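PDB 4XRI: importin-95, which probably binds a small GTPase as a nuclear transport receptor of the importin-beta family and carries protein cargo into the nucleus. Local coordinates for residues A193-I207 with Q232-I245. The protein carries 2 engineered substitutions. Sequence-based numbering, arbitrary orientation.
With SO4 (sulfate ion), chain D.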
# COMPACT_ATOMS: atom_id res chain seq x y z
N ALA A 193 20.64 -8.93 29.91
CA ALA A 193 19.31 -9.50 29.72
C ALA A 193 19.12 -10.82 30.46
O ALA A 193 18.00 -11.29 30.64
CB ALA A 193 19.05 -9.71 28.23
N ARG A 194 20.23 -11.41 30.91
CA ARG A 194 20.19 -12.72 31.56
C ARG A 194 19.48 -12.69 32.90
O ARG A 194 19.39 -11.64 33.55
CB ARG A 194 21.60 -13.27 31.73
CG ARG A 194 22.08 -14.06 30.53
CD ARG A 194 23.54 -14.45 30.66
NE ARG A 194 24.00 -15.21 29.50
CZ ARG A 194 25.27 -15.44 29.21
NH1 ARG A 194 26.23 -14.97 30.00
NH2 ARG A 194 25.59 -16.14 28.13
N LYS A 195 18.98 -13.85 33.32
CA LYS A 195 18.26 -13.95 34.59
C LYS A 195 19.21 -13.78 35.77
O LYS A 195 18.77 -13.52 36.89
CB LYS A 195 17.53 -15.29 34.68
CG LYS A 195 18.42 -16.52 34.77
CD LYS A 195 17.58 -17.78 34.93
CE LYS A 195 18.44 -19.04 34.96
NZ LYS A 195 19.22 -19.21 33.71
N GLU A 196 20.50 -13.93 35.51
CA GLU A 196 21.52 -13.70 36.53
C GLU A 196 21.59 -12.21 36.89
O GLU A 196 22.13 -11.84 37.92
CB GLU A 196 22.88 -14.20 36.07
CG GLU A 196 23.03 -15.71 36.07
CD GLU A 196 22.30 -16.38 34.92
OE1 GLU A 196 22.01 -15.69 33.92
OE2 GLU A 196 22.02 -17.60 35.01
N GLU A 197 21.05 -11.37 36.01
CA GLU A 197 20.91 -9.95 36.30
C GLU A 197 19.76 -9.74 37.28
O GLU A 197 18.61 -10.00 36.95
CB GLU A 197 20.67 -9.15 35.02
CG GLU A 197 20.18 -7.73 35.25
CD GLU A 197 21.18 -6.88 36.02
OE1 GLU A 197 22.39 -6.99 35.74
OE2 GLU A 197 20.75 -6.12 36.91
N PRO A 198 20.09 -9.28 38.50
CA PRO A 198 19.11 -9.15 39.59
C PRO A 198 18.01 -8.13 39.31
O PRO A 198 16.88 -8.30 39.77
CB PRO A 198 19.98 -8.70 40.77
CG PRO A 198 21.14 -8.01 40.15
CD PRO A 198 21.42 -8.78 38.89
N ASN A 199 18.35 -7.09 38.55
CA ASN A 199 17.43 -5.98 38.31
C ASN A 199 16.57 -6.19 37.07
O ASN A 199 17.09 -6.32 35.95
CB ASN A 199 18.22 -4.68 38.20
CG ASN A 199 17.39 -3.46 38.52
OD1 ASN A 199 16.36 -3.21 37.89
ND2 ASN A 199 17.83 -2.70 39.52
N ASN A 200 15.26 -6.22 37.26
CA ASN A 200 14.32 -6.46 36.17
C ASN A 200 14.23 -5.29 35.19
O ASN A 200 13.96 -5.49 34.00
CB ASN A 200 12.93 -6.77 36.72
CG ASN A 200 12.82 -8.18 37.26
OD1 ASN A 200 13.64 -9.05 36.94
ND2 ASN A 200 11.81 -8.43 38.09
N GLU A 201 14.45 -4.08 35.69
CA GLU A 201 14.44 -2.89 34.85
C GLU A 201 15.59 -2.96 33.85
O GLU A 201 15.43 -2.64 32.68
CB GLU A 201 14.56 -1.62 35.70
CG GLU A 201 13.71 -1.63 36.96
CD GLU A 201 12.22 -1.59 36.66
OE1 GLU A 201 11.84 -1.05 35.60
OE2 GLU A 201 11.44 -2.10 37.49
N VAL A 202 16.75 -3.40 34.34
CA VAL A 202 17.93 -3.57 33.52
C VAL A 202 17.71 -4.65 32.47
O VAL A 202 18.05 -4.47 31.29
CB VAL A 202 19.16 -3.93 34.38
CG1 VAL A 202 20.33 -4.36 33.51
CG2 VAL A 202 19.55 -2.75 35.27
N ARG A 203 17.12 -5.76 32.89
CA ARG A 203 16.84 -6.88 31.99
C ARG A 203 15.92 -6.46 30.84
O ARG A 203 16.14 -6.84 29.69
CB ARG A 203 16.22 -8.05 32.75
CG ARG A 203 17.22 -8.91 33.51
CD ARG A 203 16.57 -10.17 34.06
NE ARG A 203 16.29 -11.15 33.01
CZ ARG A 203 15.57 -12.25 33.19
NH1 ARG A 203 15.06 -12.52 34.38
NH2 ARG A 203 15.37 -13.09 32.18
N PHE A 204 14.88 -5.69 31.16
CA PHE A 204 13.95 -5.23 30.13
C PHE A 204 14.64 -4.30 29.14
O PHE A 204 14.43 -4.40 27.93
CB PHE A 204 12.75 -4.52 30.74
CG PHE A 204 11.82 -3.93 29.71
CD1 PHE A 204 11.10 -4.76 28.87
CD2 PHE A 204 11.69 -2.56 29.58
CE1 PHE A 204 10.25 -4.24 27.92
CE2 PHE A 204 10.84 -2.03 28.62
CZ PHE A 204 10.12 -2.87 27.79
N ALA A 205 15.46 -3.39 29.66
CA ALA A 205 16.20 -2.45 28.83
C ALA A 205 17.18 -3.20 27.93
O ALA A 205 17.37 -2.85 26.77
CB ALA A 205 16.94 -1.45 29.69
N ALA A 206 17.78 -4.25 28.48
CA ALA A 206 18.78 -5.03 27.76
C ALA A 206 18.17 -5.86 26.64
O ALA A 206 18.71 -5.92 25.53
CB ALA A 206 19.54 -5.92 28.72
N ILE A 207 17.05 -6.52 26.93
CA ILE A 207 16.41 -7.37 25.93
C ILE A 207 15.82 -6.51 24.82
O ILE A 207 15.79 -6.91 23.65
CB ILE A 207 15.31 -8.27 26.56
CG1 ILE A 207 14.89 -9.38 25.59
CG2 ILE A 207 14.10 -7.46 27.02
CD1 ILE A 207 15.95 -10.42 25.37
N GLN A 232 19.77 -18.28 23.26
CA GLN A 232 19.66 -18.80 24.61
C GLN A 232 19.06 -17.77 25.56
O GLN A 232 18.15 -18.07 26.32
CB GLN A 232 21.03 -19.26 25.13
CG GLN A 232 20.98 -20.00 26.47
CD GLN A 232 20.96 -19.07 27.67
OE1 GLN A 232 21.53 -17.98 27.63
NE2 GLN A 232 20.28 -19.49 28.73
N VAL A 233 19.58 -16.54 25.50
CA VAL A 233 19.13 -15.49 26.40
C VAL A 233 17.71 -15.03 26.05
O VAL A 233 16.94 -14.66 26.93
CB VAL A 233 20.10 -14.27 26.40
CG1 VAL A 233 19.98 -13.46 25.13
CG2 VAL A 233 19.84 -13.40 27.61
N VAL A 234 17.36 -15.08 24.77
CA VAL A 234 16.03 -14.66 24.34
C VAL A 234 14.99 -15.67 24.81
O VAL A 234 13.94 -15.29 25.35
CB VAL A 234 15.94 -14.50 22.81
CG1 VAL A 234 14.49 -14.30 22.38
CG2 VAL A 234 16.79 -13.33 22.34
N CYS A 235 15.28 -16.95 24.61
CA CYS A 235 14.38 -18.02 25.02
C CYS A 235 14.18 -18.01 26.53
O CYS A 235 13.08 -18.22 27.03
CB CYS A 235 14.93 -19.38 24.57
SG CYS A 235 14.82 -19.66 22.78
N GLU A 236 15.28 -17.76 27.25
CA GLU A 236 15.26 -17.65 28.70
C GLU A 236 14.35 -16.52 29.16
O GLU A 236 13.59 -16.66 30.12
CB GLU A 236 16.69 -17.43 29.22
CG GLU A 236 16.80 -17.16 30.71
CD GLU A 236 18.24 -16.98 31.16
OE1 GLU A 236 18.90 -18.00 31.47
OE2 GLU A 236 18.72 -15.83 31.20
N ALA A 237 14.44 -15.40 28.46
CA ALA A 237 13.71 -14.19 28.82
C ALA A 237 12.21 -14.31 28.55
O ALA A 237 11.41 -13.61 29.18
CB ALA A 237 14.29 -12.99 28.08
N THR A 238 11.83 -15.19 27.63
CA THR A 238 10.42 -15.38 27.30
C THR A 238 9.67 -16.04 28.46
O THR A 238 8.44 -15.92 28.56
CB THR A 238 10.23 -16.25 26.04
OG1 THR A 238 10.80 -17.54 26.24
CG2 THR A 238 10.86 -15.59 24.83
N GLN A 239 10.40 -16.74 29.32
CA GLN A 239 9.79 -17.40 30.46
C GLN A 239 10.13 -16.70 31.77
O GLN A 239 10.09 -17.31 32.84
CB GLN A 239 10.22 -18.87 30.51
CG GLN A 239 9.42 -19.76 29.58
CD GLN A 239 9.77 -21.22 29.73
OE1 GLN A 239 10.84 -21.66 29.30
NE2 GLN A 239 8.87 -21.99 30.34
N ALA A 240 10.48 -15.43 31.67
CA ALA A 240 10.73 -14.62 32.85
C ALA A 240 9.42 -14.33 33.57
O ALA A 240 8.37 -14.21 32.94
CB ALA A 240 11.44 -13.33 32.48
N GLN A 241 9.49 -14.21 34.89
CA GLN A 241 8.30 -13.98 35.70
C GLN A 241 7.71 -12.60 35.42
O GLN A 241 6.50 -12.41 35.45
CB GLN A 241 8.64 -14.13 37.19
CG GLN A 241 7.48 -14.57 38.06
CD GLN A 241 7.94 -15.24 39.33
OE1 GLN A 241 9.12 -15.58 39.48
NE2 GLN A 241 7.03 -15.44 40.27
N ASP A 242 8.59 -11.64 35.13
CA ASP A 242 8.17 -10.27 34.85
C ASP A 242 7.55 -10.14 33.46
O ASP A 242 8.14 -10.56 32.47
CB ASP A 242 9.37 -9.33 34.98
CG ASP A 242 8.99 -7.88 34.77
OD1 ASP A 242 8.64 -7.20 35.76
OD2 ASP A 242 9.05 -7.41 33.61
N SER A 243 6.35 -9.56 33.42
CA SER A 243 5.60 -9.41 32.17
C SER A 243 6.32 -8.57 31.13
O SER A 243 6.33 -8.92 29.94
CB SER A 243 4.23 -8.80 32.46
OG SER A 243 3.68 -8.22 31.30
N ARG A 244 6.91 -7.47 31.56
CA ARG A 244 7.63 -6.57 30.66
C ARG A 244 8.79 -7.27 29.97
O ARG A 244 9.00 -7.10 28.77
CB ARG A 244 8.13 -5.34 31.42
CG ARG A 244 7.05 -4.32 31.72
CD ARG A 244 6.68 -3.55 30.46
NE ARG A 244 5.30 -3.09 30.49
CZ ARG A 244 4.75 -2.32 29.56
NH1 ARG A 244 3.47 -1.96 29.66
NH2 ARG A 244 5.47 -1.91 28.52
N ILE A 245 9.53 -8.07 30.73
CA ILE A 245 10.67 -8.81 30.19
C ILE A 245 10.21 -9.80 29.13
O ILE A 245 10.83 -9.93 28.07
CB ILE A 245 11.44 -9.55 31.30
CG1 ILE A 245 11.92 -8.56 32.36
CG2 ILE A 245 12.61 -10.33 30.72
CD1 ILE A 245 12.78 -9.20 33.43
S SO4 D . 13.50 -15.23 36.00
O1 SO4 D . 13.41 -13.81 36.29
O2 SO4 D . 13.99 -15.42 34.63
O3 SO4 D . 14.41 -15.87 36.94
O4 SO4 D . 12.17 -15.83 36.13
O HOH W 1 16.94 -13.85 30.16
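Arg194 lies against Val233, and the helical segments 200-207 and 232-238 cross at 129° between their N-to-C directions, axes 11.8 Å apart at closest approach. Glu236 reaches across to the turn at 194-197. Its CG is anti to the backbone N (chi1 174°) and the chain stays extended, which brings the carboxylate to Lys195. OE2 accepts from Lys195 N at 2.9 Å, and OE1 forms a salt bridge with Lys195 NZ at 2.6 Å. Both donors come from above the carboxylate plane. A water at Glu236 OE2 also meets Arg203 NH2 and Ala193 O.

Arg203 bends at chi3 (73°), and its NE donates to Ala193 O. Its guanidinium is sandwiched between Ile245 CD1 over one face and Lys195 CA over the other. The sulfate, probably from the crystallisation liquor, sits at the guanidinium edge, and Arg203 NH1 donates to its O2 at 3.1 Å. Deeper in, Ile207 CD1 packs on Ala237 CB at 4.1 Å. Phe204 CD1 sits 3.1 Å from Arg244 O, with Arg244 CB over the ring face. Asp242, at the N-cap of helix 243-260, accepts from Ile245 N through OD2.

Shortening Glu236 to an alanine would probably leave Lys195 NZ without its close counter-charge and the turn amide without its acceptor. The contact joins helix 200-212 and the turn before it to helix 224-238 and the start of helix 243-260 in the HEAT-repeat solenoid: apolar packing lies inside, while the charged pair ties the 194-197 turn to helix 224-238.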